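Local coordinates for protein nucleotidyl transferase (Methanothermobacter thermautotrophicus, PDB 6PLJ) that probably acts as a nucleotidyltransferase of the MobA-like family, possibly in synthesis of the pseudomurein cell wall of its archaeal host, at residues 45-50 / 221-226; 123-128 / 146-151. All blocks are in the same frame, centred on the assembly; numbering follows the deposited sequence.

Contact 1. Residues 45-50 / 221-226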
# COMPACT_ATOMS: atom_id res chain seq x y z
N LEU A 45 -9.72 10.06 -22.63
CA LEU A 45 -8.71 10.86 -23.32
C LEU A 45 -8.34 10.33 -24.71
O LEU A 45 -7.44 10.85 -25.36
CB LEU A 45 -7.44 10.96 -22.45
CG LEU A 45 -7.62 11.85 -21.23
CD1 LEU A 45 -6.61 11.50 -20.12
CD2 LEU A 45 -7.54 13.33 -21.59
N GLY A 46 -9.02 9.29 -25.18
CA GLY A 46 -8.64 8.61 -26.42
C GLY A 46 -7.31 7.87 -26.38
O GLY A 46 -6.67 7.65 -27.40
N LEU A 47 -6.90 7.45 -25.18
CA LEU A 47 -5.71 6.64 -25.03
C LEU A 47 -6.14 5.19 -24.86
O LEU A 47 -7.27 4.91 -24.44
CB LEU A 47 -4.93 7.10 -23.80
CG LEU A 47 -4.59 8.58 -23.75
CD1 LEU A 47 -3.92 8.90 -22.42
CD2 LEU A 47 -3.70 8.96 -24.92
N GLU A 48 -5.23 4.27 -25.17
CA GLU A 48 -5.45 2.85 -24.88
C GLU A 48 -5.30 2.65 -23.37
O GLU A 48 -4.27 3.01 -22.82
CB GLU A 48 -4.47 1.96 -25.65
CG GLU A 48 -4.78 1.86 -27.15
CD GLU A 48 -6.17 1.32 -27.46
OE1 GLU A 48 -6.65 0.40 -26.75
OE2 GLU A 48 -6.80 1.81 -28.42
N PRO A 49 -6.34 2.12 -22.71
CA PRO A 49 -6.19 1.95 -21.26
C PRO A 49 -5.13 0.94 -20.89
O PRO A 49 -4.86 -0.03 -21.62
CB PRO A 49 -7.58 1.49 -20.81
CG PRO A 49 -8.50 1.96 -21.87
CD PRO A 49 -7.71 1.79 -23.13
N VAL A 50 -4.48 1.22 -19.77
CA VAL A 50 -3.45 0.35 -19.21
C VAL A 50 -3.82 0.29 -17.72
O VAL A 50 -4.16 1.31 -17.14
CB VAL A 50 -2.05 0.98 -19.39
CG1 VAL A 50 -0.98 0.17 -18.66
CG2 VAL A 50 -1.68 1.10 -20.87
N ASN A 221 -6.04 6.70 -8.37
CA ASN A 221 -7.46 6.41 -8.53
C ASN A 221 -7.90 6.92 -9.89
O ASN A 221 -8.57 6.22 -10.65
CB ASN A 221 -8.26 7.07 -7.42
CG ASN A 221 -9.74 6.82 -7.56
OD1 ASN A 221 -10.16 5.70 -7.81
ND2 ASN A 221 -10.54 7.88 -7.40
N HIS A 222 -7.53 8.17 -10.18
CA HIS A 222 -7.75 8.77 -11.50
C HIS A 222 -6.46 8.82 -12.29
O HIS A 222 -5.37 8.80 -11.72
CB HIS A 222 -8.32 10.19 -11.35
CG HIS A 222 -9.75 10.21 -10.91
ND1 HIS A 222 -10.80 10.02 -11.79
CD2 HIS A 222 -10.30 10.37 -9.69
CE1 HIS A 222 -11.94 10.08 -11.12
NE2 HIS A 222 -11.66 10.29 -9.85
N TYR A 223 -6.56 8.91 -13.61
CA TYR A 223 -5.38 9.04 -14.44
C TYR A 223 -4.59 10.30 -14.07
O TYR A 223 -3.36 10.29 -14.11
CB TYR A 223 -5.76 9.01 -15.93
CG TYR A 223 -4.59 8.94 -16.87
CD1 TYR A 223 -3.71 7.86 -16.86
CD2 TYR A 223 -4.37 9.95 -17.80
CE1 TYR A 223 -2.63 7.80 -17.72
CE2 TYR A 223 -3.30 9.90 -18.67
CZ TYR A 223 -2.44 8.83 -18.63
OH TYR A 223 -1.39 8.83 -19.51
N SER A 224 -5.30 11.36 -13.69
CA SER A 224 -4.65 12.60 -13.23
C SER A 224 -3.72 12.35 -12.04
O SER A 224 -2.71 13.03 -11.90
CB SER A 224 -5.69 13.67 -12.91
OG SER A 224 -6.60 13.25 -11.92
N ASP A 225 -4.05 11.39 -11.18
CA ASP A 225 -3.18 11.03 -10.05
C ASP A 225 -1.87 10.44 -10.53
O ASP A 225 -0.81 10.75 -10.01
CB ASP A 225 -3.86 10.00 -9.14
CG ASP A 225 -5.14 10.52 -8.50
OD1 ASP A 225 -5.18 11.70 -8.09
OD2 ASP A 225 -6.09 9.71 -8.34
N TYR A 226 -1.95 9.58 -11.54
CA TYR A 226 -0.74 9.03 -12.14
C TYR A 226 0.12 10.14 -12.76
O TYR A 226 1.33 10.19 -12.56
CB TYR A 226 -1.08 7.98 -13.18
CG TYR A 226 0.04 7.68 -14.13
CD1 TYR A 226 1.12 6.89 -13.74
CD2 TYR A 226 0.02 8.17 -15.44
CE1 TYR A 226 2.15 6.59 -14.61
CE2 TYR A 226 1.04 7.88 -16.31
CZ TYR A 226 2.10 7.08 -15.90
OH TYR A 226 3.12 6.76 -16.78
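Leu45 and Tyr223 have the closest CA atoms of the two segments, yet these are still 9.7 Å apart, so side chains alone bridge the gap. Residues 45-50 leave helix 36-44 through a Schellman motif, with Gly46 at positive phi (67°), and run on as irregular chain. Across from them, residues 221-226 turn into the start of helix 223-236, with His222 at the N-cap. Asp225 reaches back over this turn: its OD2 accepts from His222 N at 2.8 Å, nearly straight but from above the carboxylate plane, and from Asn221 N at 3.0 Å.

The Tyr223 ring spans the distance because its CG lies anti to the backbone N (chi1 -172°). Leu45 comes in obliquely near the base of the ring, CD1 lying 3.6 Å from Tyr223 CD2. Leu47 crosses the tyrosine at about a right angle farther out, where its CD1 is 3.9 Å from both CE2 and OH of Tyr223. The two leucines thus line one length of the ring, in a small apolar patch at the surface. A serine in place of Tyr223 would probably leave both leucine CD1 methyls without their partner and open a gap between loop and helix.

Helix 36-44 backs the contact. Its Met42 also packs on Tyr223, while Asp41 OD2 accepts from both Tyr223 N and His222 ND1, tying the first turn of helix 223-236 to the last turns of helix 36-44. One turn on, Tyr226 OH bonds to Pro56 O of strand 56-57.

Contact 2. Residues 123-128 / 146-151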
# COMPACT_ATOMS: atom_id res chain seq x y z
N GLY A 123 6.62 -12.16 9.70
CA GLY A 123 6.99 -11.15 10.68
C GLY A 123 5.96 -10.89 11.75
O GLY A 123 4.79 -11.21 11.58
N ASP A 124 6.42 -10.31 12.86
CA ASP A 124 5.52 -9.88 13.94
C ASP A 124 5.01 -8.47 13.74
O ASP A 124 4.04 -8.06 14.42
CB ASP A 124 6.21 -9.98 15.31
CG ASP A 124 7.47 -9.16 15.39
OD1 ASP A 124 8.53 -9.65 14.96
OD2 ASP A 124 7.43 -8.01 15.86
N ILE A 125 5.69 -7.70 12.89
CA ILE A 125 5.22 -6.38 12.46
C ILE A 125 5.04 -6.45 10.97
O ILE A 125 5.89 -6.99 10.26
CB ILE A 125 6.25 -5.29 12.80
CG1 ILE A 125 6.43 -5.17 14.31
CG2 ILE A 125 5.85 -3.94 12.21
CD1 ILE A 125 5.24 -4.58 15.04
N ILE A 126 3.92 -5.91 10.50
CA ILE A 126 3.63 -5.87 9.08
C ILE A 126 3.58 -4.43 8.61
O ILE A 126 2.85 -3.63 9.17
CB ILE A 126 2.27 -6.52 8.74
CG1 ILE A 126 2.11 -7.92 9.36
CG2 ILE A 126 2.09 -6.60 7.23
CD1 ILE A 126 3.13 -8.94 8.91
N LEU A 127 4.32 -4.12 7.55
CA LEU A 127 4.18 -2.86 6.83
C LEU A 127 3.26 -3.12 5.64
O LEU A 127 3.62 -3.86 4.73
CB LEU A 127 5.55 -2.37 6.35
CG LEU A 127 5.54 -1.13 5.45
CD1 LEU A 127 5.04 0.08 6.22
CD2 LEU A 127 6.93 -0.91 4.87
N CYS A 128 2.06 -2.52 5.66
CA CYS A 128 1.05 -2.71 4.61
C CYS A 128 1.13 -1.53 3.66
O CYS A 128 1.03 -0.38 4.10
CB CYS A 128 -0.35 -2.76 5.21
SG CYS A 128 -0.62 -4.22 6.24
N GLU A 146 8.89 1.77 11.94
CA GLU A 146 9.56 1.97 13.24
C GLU A 146 8.62 2.35 14.38
O GLU A 146 8.93 2.07 15.54
CB GLU A 146 10.63 3.06 13.12
CG GLU A 146 11.87 2.66 12.35
CD GLU A 146 12.76 3.85 12.02
OE1 GLU A 146 12.30 5.01 12.17
OE2 GLU A 146 13.92 3.63 11.61
N HIS A 147 7.50 3.00 14.05
CA HIS A 147 6.53 3.46 15.05
C HIS A 147 5.45 2.43 15.41
O HIS A 147 4.66 2.66 16.32
CB HIS A 147 5.85 4.75 14.59
CG HIS A 147 6.65 5.98 14.87
ND1 HIS A 147 6.65 6.59 16.11
CD2 HIS A 147 7.45 6.73 14.08
CE1 HIS A 147 7.43 7.66 16.07
NE2 HIS A 147 7.93 7.76 14.85
N ALA A 148 5.40 1.32 14.68
CA ALA A 148 4.44 0.27 14.96
C ALA A 148 4.99 -0.60 16.09
O ALA A 148 6.19 -0.73 16.25
CB ALA A 148 4.21 -0.58 13.72
N ASP A 149 4.08 -1.18 16.87
CA ASP A 149 4.43 -2.26 17.80
C ASP A 149 3.21 -3.14 17.98
O ASP A 149 2.24 -2.99 17.24
CB ASP A 149 5.03 -1.71 19.12
CG ASP A 149 4.03 -0.96 19.98
OD1 ASP A 149 2.80 -1.10 19.83
OD2 ASP A 149 4.50 -0.23 20.87
N GLY A 150 3.24 -4.08 18.93
CA GLY A 150 2.12 -5.01 19.11
C GLY A 150 0.75 -4.36 19.21
O GLY A 150 -0.22 -4.84 18.62
N SER A 151 0.66 -3.24 19.94
CA SER A 151 -0.61 -2.56 20.17
C SER A 151 -0.70 -1.16 19.57
O SER A 151 -1.64 -0.44 19.86
CB SER A 151 -0.87 -2.51 21.67
OG SER A 151 -0.94 -3.84 22.17
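Ile125 meets residues 148-150 with two separate branches, each turned to a different target. CG2, anti to the backbone N, faces the Ala148 methyl, with Ile125 CG2 and Ala148 CB 4.0 Å apart. The other branch leaves beside the backbone N (chi1 -64°) and bends again at chi2 (-70°), which brings CD1 up against main chain instead of a side chain: Ile125 CD1 sits 3.7 Å from Asp149 CA and 3.9 Å from Asp149 C. The isoleucine therefore lies along one side of the chain just beyond the end of helix 138-147, in a purely van der Waals contact.

Asp149 presents its main chain to the isoleucine, with its own CB directed away. Its carboxylate is used locally: OD1 bonds to Thr152 OG1 and takes a weak bond from Ser151 N (3.0 Å to Asp149 OD1, 134°), in the manner of an Asx turn leading into strand 152-157.

Ile125 opens strand 125-130, within the mixed sheet, its backbone hydrogen-bonded to Met24 and to Ser26 of the parallel strand 25-31. Its neighbour Ile126 points away, packing on Ala178 and Leu181 of helix 178-184. Ala148 also touches Ala175 of strand 174-177. The contact thus lies within the connection that runs from strand 125-130 through helix 138-147 to strand 152-157, with strand 174-177, antiparallel to 125-130, lying between the two strands in the sheet.

How the contacts relate
Contacts 1 and 2 lie on opposite sides of the chain's centre, their own centres 34 Å apart and their nearest atoms about 16 Å apart, so neither touches the other. Along the sequence, residues 123-151 fall within the span that 45-50 and 221-226 bring together. Contact 1 is peripheral, its centre about 20 Å from the chain centre, and joins the loop after helix 36-44 to the start of helix 223-236; contact 2, its centre at about 14 Å, packs strand 125-130 of the mixed sheet against the loop after helix 138-147. Strand 25-31, beside contact 2, leads to helix 36-44, which backs contact 1, through a glycine-containing loop that in related enzymes probably binds the nucleotide. The bound sodium lies about 4 Å from the Leu45 side chain, measured to its nearest atom.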